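Local atomic coordinates of cellobiose 2-epimerase (Spirochaeta thermophila DSM 6192, PDB entry 5ZIG), a protein that probably catalyses the reversible epimerisation of cellobiose to beta-D-glucosyl-(1->4)-D-mannose. Residues His253-Glu256 against Ala257-Leu260; Glu275-Leu278 against Ser279-Arg282. One frame throughout, in Å; residues are numbered along the deposited sequence.

Contact 1: residues His253-Glu256 against Ala257-Leu260; sequences HDIE and ATWL
The indole of Trp259 carries the Glu256 backbone carbonyl over one face, while Ile255 O lies at the ring's edge, near its plane. Trp259 CD1 comes closest to both, at 3.3 Å from Glu256 O and 3.7 Å from Ile255 O. These eight residues are consecutive turns of helix 251-269, an inner helix of the (alpha/alpha)6 barrel characteristic of this epimerase family, and nearly all of them are buried. Trp259 CG sits between its own backbone N and carbonyl carbon (chi1 72°), which folds the ring back against the preceding turn. Trp259 NE1 lies 4.1 Å from Glu256 CG and hydrogen-bonds Glu320 OE1 on helix 315-332. The Glu256 carboxylate plane is turned 38° from the indole, and its OE2 forms a salt bridge with Arg388 of helix 384-402; an extended glutamate has the length to carry its charge to that neighbouring helix. Its aliphatic part runs alongside Leu260, Glu256 CG meeting Leu260 CD1 at 4.1 Å, with both side chains pointing the same way. Thr258 suits a buried helical position because its hydroxyl can be satisfied within the helix: Thr258 OG1 donates to Ile255 O at 2.7 Å, in the carbonyl plane and on a lone pair. That oxygen also receives a weak bond from Thr258 N. The other branch of the threonine, CG2, packs against Asp254 O. At Ala257 a lone methyl group fits against Leu195 of helix 191-208, and Ala257 N donates to His253 O at 2.9 Å. Several i to i-3 bonds here are weak, but the next turn closes firmly: Leu260 N reaches Glu256 O at 3.1 Å with an N-H...O angle of 172°.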
loop_
_atom_site.group_PDB
_atom_site.type_symbol
_atom_site.label_atom_id
_atom_site.label_comp_id
_atom_site.label_asym_id
_atom_site.label_seq_id
_atom_site.Cartn_x
_atom_site.Cartn_y
_atom_site.Cartn_z
ATOM N N HIS A 253 -0.184 2.721 -9.320
ATOM C CA HIS A 253 0.064 3.856 -8.430
ATOM C C HIS A 253 -0.915 4.987 -8.712
ATOM O O HIS A 253 -1.364 5.669 -7.783
ATOM C CB HIS A 253 1.510 4.344 -8.547
ATOM C CG HIS A 253 2.468 3.566 -7.698
ATOM N ND1 HIS A 253 3.483 2.797 -8.233
ATOM C CD2 HIS A 253 2.538 3.402 -6.356
ATOM C CE1 HIS A 253 4.147 2.204 -7.255
ATOM N NE2 HIS A 253 3.589 2.550 -6.105
ATOM N N ASP A 254 -1.274 5.189 -9.985
ATOM C CA ASP A 254 -2.295 6.177 -10.317
ATOM C C ASP A 254 -3.582 5.871 -9.565
ATOM O O ASP A 254 -4.075 6.704 -8.795
ATOM C CB ASP A 254 -2.557 6.203 -11.822
ATOM C CG ASP A 254 -1.511 6.977 -12.599
ATOM O OD1 ASP A 254 -0.482 7.396 -12.023
ATOM O OD2 ASP A 254 -1.706 7.147 -13.811
ATOM N N ILE A 255 -4.120 4.659 -9.750
ATOM C CA ILE A 255 -5.394 4.318 -9.130
ATOM C C ILE A 255 -5.239 4.315 -7.610
ATOM O O ILE A 255 -6.065 4.900 -6.901
ATOM C CB ILE A 255 -5.975 2.987 -9.698
ATOM C CG1 ILE A 255 -7.403 2.695 -9.206
ATOM C CG2 ILE A 255 -5.189 1.747 -9.346
ATOM C CD1 ILE A 255 -8.397 3.733 -9.533
ATOM N N GLU A 256 -4.138 3.740 -7.096
ATOM C CA GLU A 256 -3.938 3.740 -5.646
ATOM C C GLU A 256 -3.979 5.160 -5.076
ATOM O O GLU A 256 -4.608 5.411 -4.036
ATOM C CB GLU A 256 -2.619 3.056 -5.292
ATOM C CG GLU A 256 -2.551 2.509 -3.872
ATOM C CD GLU A 256 -1.171 1.959 -3.518
ATOM O OE1 GLU A 256 -0.262 2.030 -4.357
ATOM O OE2 GLU A 256 -1.011 1.451 -2.391
ATOM N N ALA A 257 -3.358 6.117 -5.766
ATOM C CA ALA A 257 -3.265 7.451 -5.172
ATOM C C ALA A 257 -4.638 8.101 -5.044
ATOM O O ALA A 257 -4.900 8.795 -4.059
ATOM C CB ALA A 257 -2.325 8.336 -5.973
ATOM N N THR A 258 -5.542 7.852 -6.004
ATOM C CA THR A 258 -6.840 8.522 -5.953
ATOM C C THR A 258 -7.559 8.229 -4.644
ATOM O O THR A 258 -8.098 9.144 -4.014
ATOM C CB THR A 258 -7.716 8.119 -7.138
ATOM O OG1 THR A 258 -8.009 6.727 -7.046
ATOM C CG2 THR A 258 -7.011 8.421 -8.457
ATOM N N TRP A 259 -7.535 6.976 -4.182
ATOM C CA TRP A 259 -8.278 6.739 -2.962
ATOM C C TRP A 259 -7.479 7.065 -1.711
ATOM O O TRP A 259 -8.066 7.557 -0.742
ATOM C CB TRP A 259 -8.851 5.326 -2.920
ATOM C CG TRP A 259 -7.944 4.164 -2.719
ATOM C CD1 TRP A 259 -7.278 3.461 -3.688
ATOM C CD2 TRP A 259 -7.697 3.482 -1.487
ATOM N NE1 TRP A 259 -6.608 2.408 -3.125
ATOM C CE2 TRP A 259 -6.858 2.394 -1.774
ATOM C CE3 TRP A 259 -8.126 3.680 -0.164
ATOM C CZ2 TRP A 259 -6.399 1.524 -0.785
ATOM C CZ3 TRP A 259 -7.691 2.813 0.807
ATOM C CH2 TRP A 259 -6.825 1.748 0.496
ATOM N N LEU A 260 -6.155 6.820 -1.697
ATOM C CA LEU A 260 -5.330 7.299 -0.580
ATOM C C LEU A 260 -5.395 8.818 -0.462
ATOM O O LEU A 260 -5.469 9.357 0.648
ATOM C CB LEU A 260 -3.877 6.837 -0.723
ATOM C CG LEU A 260 -3.668 5.379 -0.307
ATOM C CD1 LEU A 260 -2.260 4.927 -0.605
ATOM C CD2 LEU A 260 -4.012 5.214 1.167
#

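Contact 2: residues Glu275-Leu278 against Ser279-Arg282; sequences EWFL and SWIR
Phe277 and Trp280 cross obliquely on one side of the opening turns of helix 275-294, an outer helix of the (alpha/alpha)6 barrel. The phenyl and the indole six-membered ring have planes 88° apart and centroids separated by 5.8 Å; CD1 of Phe277 touches Trp280 CE3 at 3.7 Å. With CG anti to its backbone N (chi1 178°), the phenylalanine brings its ring against the next turn, where Ile281 CG1 rests over one face, 3.4 Å from Phe277 CZ. Large apolar groups suit these positions because the same surface packs on Leu261, Thr262 and Val265 of helix 251-269. Were an alanine to stand at Phe277, Ile281 CG1 would probably face a gap and Trp280 CE3 lose its phenyl neighbour. Trp276 lies beside Trp280, pointing the same way, with Trp280 CE3 near the plane of its ring at the edge. The Trp280 indole is fixed further by its NE1 bond to Ala229 O and a cation-pi contact with Arg225. At the exposed side, a small hydroxyl can fold back on the helix: Glu275 O accepts both Ser279 N at 2.9 Å and Ser279 OG at 3.0 Å, the latter from above the carbonyl plane.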
loop_
_atom_site.group_PDB
_atom_site.type_symbol
_atom_site.label_atom_id
_atom_site.label_comp_id
_atom_site.label_asym_id
_atom_site.label_seq_id
_atom_site.Cartn_x
_atom_site.Cartn_y
_atom_site.Cartn_z
ATOM N N GLU A 275 -14.525 20.816 -3.840
ATOM C CA GLU A 275 -14.723 20.706 -5.282
ATOM C C GLU A 275 -13.404 20.735 -6.036
ATOM O O GLU A 275 -13.271 20.071 -7.070
ATOM C CB GLU A 275 -15.629 21.833 -5.775
ATOM C CG GLU A 275 -17.018 21.815 -5.165
ATOM C CD GLU A 275 -17.757 20.507 -5.412
ATOM O OE1 GLU A 275 -17.518 19.870 -6.460
ATOM O OE2 GLU A 275 -18.577 20.117 -4.554
ATOM N N TRP A 276 -12.420 21.502 -5.552
ATOM C CA TRP A 276 -11.117 21.473 -6.206
ATOM C C TRP A 276 -10.524 20.066 -6.186
ATOM O O TRP A 276 -9.904 19.634 -7.166
ATOM C CB TRP A 276 -10.165 22.500 -5.573
ATOM C CG TRP A 276 -9.791 22.306 -4.112
ATOM C CD1 TRP A 276 -10.331 22.958 -3.030
ATOM C CD2 TRP A 276 -8.766 21.442 -3.583
ATOM N NE1 TRP A 276 -9.718 22.537 -1.869
ATOM C CE2 TRP A 276 -8.760 21.605 -2.181
ATOM C CE3 TRP A 276 -7.858 20.542 -4.161
ATOM C CZ2 TRP A 276 -7.889 20.897 -1.349
ATOM C CZ3 TRP A 276 -6.985 19.841 -3.328
ATOM C CH2 TRP A 276 -7.011 20.028 -1.938
ATOM N N PHE A 277 -10.734 19.320 -5.095
ATOM C CA PHE A 277 -10.215 17.957 -5.035
ATOM C C PHE A 277 -10.943 17.038 -6.016
ATOM O O PHE A 277 -10.309 16.279 -6.764
ATOM C CB PHE A 277 -10.316 17.403 -3.609
ATOM C CG PHE A 277 -9.840 15.975 -3.505
ATOM C CD1 PHE A 277 -8.488 15.689 -3.506
ATOM C CD2 PHE A 277 -10.742 14.926 -3.499
ATOM C CE1 PHE A 277 -8.040 14.366 -3.467
ATOM C CE2 PHE A 277 -10.309 13.608 -3.449
ATOM C CZ PHE A 277 -8.953 13.326 -3.433
ATOM N N LEU A 278 -12.278 17.085 -6.027
ATOM C CA LEU A 278 -13.028 16.320 -7.018
ATOM C C LEU A 278 -12.549 16.634 -8.428
ATOM O O LEU A 278 -12.192 15.726 -9.191
ATOM C CB LEU A 278 -14.530 16.591 -6.878
ATOM C CG LEU A 278 -15.160 16.158 -5.553
ATOM C CD1 LEU A 278 -16.636 16.484 -5.561
ATOM C CD2 LEU A 278 -14.970 14.678 -5.286
ATOM N N SER A 279 -12.507 17.922 -8.787
ATOM C CA SER A 279 -12.081 18.296 -10.136
ATOM C C SER A 279 -10.668 17.812 -10.433
ATOM O O SER A 279 -10.369 17.395 -11.558
ATOM C CB SER A 279 -12.165 19.812 -10.318
ATOM O OG SER A 279 -13.465 20.260 -10.019
ATOM N N TRP A 280 -9.793 17.853 -9.435
ATOM C CA TRP A 280 -8.426 17.376 -9.610
ATOM C C TRP A 280 -8.393 15.877 -9.889
ATOM O O TRP A 280 -7.773 15.420 -10.857
ATOM C CB TRP A 280 -7.624 17.701 -8.357
ATOM C CG TRP A 280 -6.257 17.103 -8.291
ATOM C CD1 TRP A 280 -5.457 16.781 -9.336
ATOM C CD2 TRP A 280 -5.527 16.760 -7.101
ATOM N NE1 TRP A 280 -4.268 16.258 -8.879
ATOM C CE2 TRP A 280 -4.282 16.245 -7.509
ATOM C CE3 TRP A 280 -5.792 16.870 -5.730
ATOM C CZ2 TRP A 280 -3.299 15.823 -6.592
ATOM C CZ3 TRP A 280 -4.819 16.444 -4.818
ATOM C CH2 TRP A 280 -3.592 15.932 -5.257
ATOM N N ILE A 281 -9.060 15.098 -9.043
ATOM C CA ILE A 281 -8.872 13.655 -9.050
ATOM C C ILE A 281 -9.679 12.990 -10.163
ATOM O O ILE A 281 -9.285 11.934 -10.671
ATOM C CB ILE A 281 -9.224 13.120 -7.645
ATOM C CG1 ILE A 281 -7.999 13.215 -6.740
ATOM C CG2 ILE A 281 -9.760 11.694 -7.679
ATOM C CD1 ILE A 281 -6.844 12.350 -7.189
ATOM N N ARG A 282 -10.791 13.603 -10.582
ATOM C CA ARG A 282 -11.683 12.959 -11.550
ATOM C C ARG A 282 -10.973 12.553 -12.838
ATOM O O ARG A 282 -11.130 11.395 -13.264
ATOM C CB ARG A 282 -12.877 13.879 -11.837
ATOM C CG ARG A 282 -14.149 13.126 -12.263
ATOM C CD ARG A 282 -15.118 14.016 -13.023
ATOM N NE ARG A 282 -16.318 14.312 -12.241
ATOM C CZ ARG A 282 -17.479 13.671 -12.367
ATOM N NH1 ARG A 282 -17.613 12.692 -13.257
ATOM N NH2 ARG A 282 -18.511 14.015 -11.605
#

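Contact 1 belongs to the barrel's interior and contact 2 to its periphery, their centres about 13 Å apart. Each lies within a single helix, and the two helices, 251-269 and 275-294, follow each other in the chain and pack together: Ile281 CD1 meets Thr258 CA at 4.0 Å. Their chemistry differs accordingly. In 253-260, buried polar groups are met by partners on surrounding helices, including Arg388 and Glu320. In 275-282, Phe277, Trp280 and Ile281 cover helix 251-269, Trp276 and Leu278 lean on helices 211-228 and 315-332, and Ser279 and Glu275 are exposed. Both contain a hydroxyl bonded to a backbone carbonyl, three residues back for Thr258 but four back for Ser279.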